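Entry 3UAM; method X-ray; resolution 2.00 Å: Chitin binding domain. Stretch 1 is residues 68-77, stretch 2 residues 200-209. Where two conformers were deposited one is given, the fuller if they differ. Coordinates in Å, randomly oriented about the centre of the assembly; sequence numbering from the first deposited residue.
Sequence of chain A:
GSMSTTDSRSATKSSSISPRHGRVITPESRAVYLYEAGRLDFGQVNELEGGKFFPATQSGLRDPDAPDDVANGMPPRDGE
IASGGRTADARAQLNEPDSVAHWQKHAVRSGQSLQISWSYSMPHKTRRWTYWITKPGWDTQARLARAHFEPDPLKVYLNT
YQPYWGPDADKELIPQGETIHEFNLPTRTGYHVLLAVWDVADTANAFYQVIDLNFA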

# COMPACT_ATOMS: atom_id res chain seq x y z
N ASP A 68 -19.68 2.72 -10.28
CA ASP A 68 -20.41 1.58 -9.72
C ASP A 68 -19.60 0.80 -8.66
O ASP A 68 -20.13 -0.10 -8.01
N ASP A 69 -18.32 1.15 -8.47
CA ASP A 69 -17.49 0.47 -7.49
C ASP A 69 -18.07 0.67 -6.09
O ASP A 69 -18.73 1.67 -5.81
N VAL A 70 -17.82 -0.30 -5.21
CA VAL A 70 -18.33 -0.25 -3.85
C VAL A 70 -17.64 0.90 -3.15
O VAL A 70 -16.42 1.10 -3.30
N ALA A 71 -18.42 1.69 -2.42
CA ALA A 71 -17.90 2.86 -1.69
C ALA A 71 -16.89 2.47 -0.60
O ALA A 71 -16.94 1.35 -0.07
N ASN A 72 -15.98 3.38 -0.28
CA ASN A 72 -14.92 3.03 0.67
C ASN A 72 -15.42 2.90 2.09
O ASN A 72 -16.40 3.53 2.48
N GLY A 73 -14.76 2.05 2.85
CA GLY A 73 -14.86 2.09 4.31
C GLY A 73 -13.94 3.16 4.84
O GLY A 73 -13.30 3.89 4.07
N MET A 74 -13.82 3.25 6.16
CA MET A 74 -12.96 4.28 6.77
C MET A 74 -11.50 4.00 6.50
O MET A 74 -11.00 2.93 6.83
N PRO A 75 -10.80 4.93 5.83
CA PRO A 75 -9.38 4.64 5.61
C PRO A 75 -8.57 4.65 6.92
O PRO A 75 -9.05 5.14 7.94
N PRO A 76 -7.36 4.08 6.91
CA PRO A 76 -6.58 4.04 8.15
C PRO A 76 -6.26 5.44 8.67
O PRO A 76 -5.90 6.31 7.90
N ARG A 77 -6.46 5.65 9.96
CA ARG A 77 -6.13 6.94 10.55
C ARG A 77 -4.61 7.18 10.57
O ARG A 77 -3.81 6.24 10.39
N VAL A 200 -9.50 -2.51 -3.98
CA VAL A 200 -10.42 -3.55 -4.39
C VAL A 200 -11.71 -2.90 -4.91
O VAL A 200 -12.33 -2.08 -4.21
N ALA A 201 -12.11 -3.30 -6.11
CA ALA A 201 -13.24 -2.68 -6.79
C ALA A 201 -14.57 -2.94 -6.11
O ALA A 201 -15.40 -2.02 -5.97
N ASP A 202 -14.79 -4.19 -5.71
CA ASP A 202 -16.09 -4.62 -5.19
C ASP A 202 -16.11 -4.88 -3.68
O ASP A 202 -16.97 -5.61 -3.16
N THR A 203 -15.18 -4.24 -2.97
CA THR A 203 -15.27 -4.12 -1.52
C THR A 203 -14.95 -2.71 -1.08
O THR A 203 -14.55 -1.84 -1.87
N ALA A 204 -15.13 -2.49 0.20
CA ALA A 204 -14.84 -1.21 0.83
C ALA A 204 -13.35 -0.90 0.98
O ALA A 204 -13.00 0.20 1.42
N ASN A 205 -12.47 -1.88 0.68
CA ASN A 205 -11.12 -1.88 1.23
C ASN A 205 -9.98 -1.83 0.21
O ASN A 205 -10.18 -2.00 -1.02
N ALA A 206 -8.80 -1.55 0.77
CA ALA A 206 -7.53 -1.61 0.08
C ALA A 206 -6.50 -2.29 0.98
O ALA A 206 -6.67 -2.34 2.19
N PHE A 207 -5.46 -2.83 0.37
CA PHE A 207 -4.35 -3.41 1.11
C PHE A 207 -3.18 -2.42 1.09
O PHE A 207 -2.83 -1.87 0.05
N TYR A 208 -2.59 -2.23 2.26
CA TYR A 208 -1.58 -1.20 2.51
C TYR A 208 -0.22 -1.84 2.77
O TYR A 208 -0.05 -2.58 3.73
N GLN A 209 0.76 -1.49 1.93
CA GLN A 209 2.11 -2.03 2.00
C GLN A 209 3.16 -0.92 1.96
O GLN A 209 3.59 -0.45 0.90

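Side-chain packing between residues 68-77, an extended segment without regular secondary structure, and residues 200-209, a turn leading into a strand. Two backbone hydrogen bonds join the stretches: V70 N to A201 O (3.1 Å) and G73 N to A204 O (2.9 Å, nearly linear). Between them V70 points toward the turn as the t rotamer (chi1 167°), which places CG2 3.6 Å from D202 O and CG1 3.7 Å from T203 C, so the valine packs on backbone rather than on side chains. D69 leaves its backbone sideways, but its m rotamer (chi1 -86°) brings the carboxylate back, with OD2 3.5 Å from A201 CB; both carboxylate oxygens are hydrogen-bonded elsewhere in the structure. N72, a p rotamer (chi1 71°), leads its amide away to partners elsewhere; its CA lies 3.5 Å from A204 O. T203 points away; its p rotamer (chi1 81°) lets OG1 accept a hydrogen bond from N205 N (3.1 Å), bracing the turn. G73 has no side chain, and an ideal CB would lie a tight 3.5 Å from A204 CB. P76 and Y208 point toward each other. With chi1 at -73° (m) and chi2 at 84°, Y208 offers a ring face to P76 CG, 3.9 Å from the ring centroid, in a CH-pi contact, while P76 CD lies 3.4 Å from Y208 OH.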

# COMPACT_ATOMS: atom_id res chain seq x y z
CB ASP A 68 -20.91 0.66 -10.82
CG ASP A 68 -22.12 1.24 -11.58
OD1 ASP A 68 -22.99 1.86 -10.95
OD2 ASP A 68 -22.19 1.08 -12.81
CB ASP A 69 -16.03 0.92 -7.54
CG ASP A 69 -15.20 0.17 -8.57
OD1 ASP A 69 -15.79 -0.52 -9.44
OD2 ASP A 69 -13.94 0.31 -8.52
CB VAL A 70 -18.08 -1.57 -3.10
CG1 VAL A 70 -18.32 -1.40 -1.60
CG2 VAL A 70 -18.92 -2.69 -3.72
CB ALA A 71 -19.06 3.64 -1.07
CB ASN A 72 -13.72 3.99 0.62
CG ASN A 72 -14.02 5.37 1.17
OD1 ASN A 72 -15.15 5.85 1.14
ND2 ASN A 72 -12.97 6.04 1.67
CB MET A 74 -13.20 4.36 8.27
CG MET A 74 -12.44 5.50 8.97
SD MET A 74 -12.89 7.17 8.42
CE MET A 74 -14.41 7.44 9.31
CB PRO A 75 -8.93 5.78 4.67
CG PRO A 75 -10.18 6.26 4.02
CD PRO A 75 -11.21 6.15 5.12
CB PRO A 76 -5.30 3.34 7.73
CG PRO A 76 -5.66 2.57 6.50
CD PRO A 76 -6.67 3.43 5.80
CB ARG A 77 -6.74 7.11 11.95
CG ARG A 77 -6.23 6.23 13.08
CD ARG A 77 -6.99 6.65 14.35
NE ARG A 77 -6.58 5.98 15.58
CZ ARG A 77 -5.57 6.38 16.35
NH1 ARG A 77 -4.83 7.42 15.99
NH2 ARG A 77 -5.28 5.73 17.46
CB VAL A 200 -10.73 -4.51 -3.22
CG1 VAL A 200 -11.75 -5.57 -3.63
CG2 VAL A 200 -9.44 -5.14 -2.70
CB ALA A 201 -13.30 -3.15 -8.24
CB ASP A 202 -16.56 -5.84 -5.97
CG ASP A 202 -15.69 -7.05 -5.77
OD1 ASP A 202 -14.57 -6.91 -5.24
OD2 ASP A 202 -16.12 -8.14 -6.19
CB THR A 203 -14.33 -5.10 -0.77
OG1 THR A 203 -13.02 -4.56 -0.75
CG2 THR A 203 -14.36 -6.57 -1.41
CB ALA A 204 -15.49 -1.21 2.20
CB ASN A 205 -10.92 -3.10 2.13
CG ASN A 205 -11.81 -3.11 3.35
OD1 ASN A 205 -12.17 -2.07 3.88
ND2 ASN A 205 -12.14 -4.28 3.83
CB ALA A 206 -7.04 -0.21 -0.26
CB PHE A 207 -3.94 -4.75 0.51
CG PHE A 207 -5.01 -5.83 0.66
CD1 PHE A 207 -6.23 -5.71 0.02
CD2 PHE A 207 -4.79 -6.94 1.48
CE1 PHE A 207 -7.22 -6.69 0.19
CE2 PHE A 207 -5.76 -7.91 1.64
CZ PHE A 207 -6.99 -7.78 1.00
CB TYR A 208 -2.03 -0.35 3.71
CG TYR A 208 -3.16 0.57 3.38
CD1 TYR A 208 -4.48 0.13 3.41
CD2 TYR A 208 -2.93 1.91 3.08
CE1 TYR A 208 -5.53 0.98 3.10
CE2 TYR A 208 -3.97 2.77 2.76
CZ TYR A 208 -5.27 2.31 2.76
OH TYR A 208 -6.31 3.18 2.47
CB GLN A 209 2.35 -3.05 0.88
CG GLN A 209 1.50 -4.30 1.04
CD GLN A 209 2.13 -5.32 1.97
OE1 GLN A 209 3.28 -5.70 1.79
NE2 GLN A 209 1.35 -5.78 2.96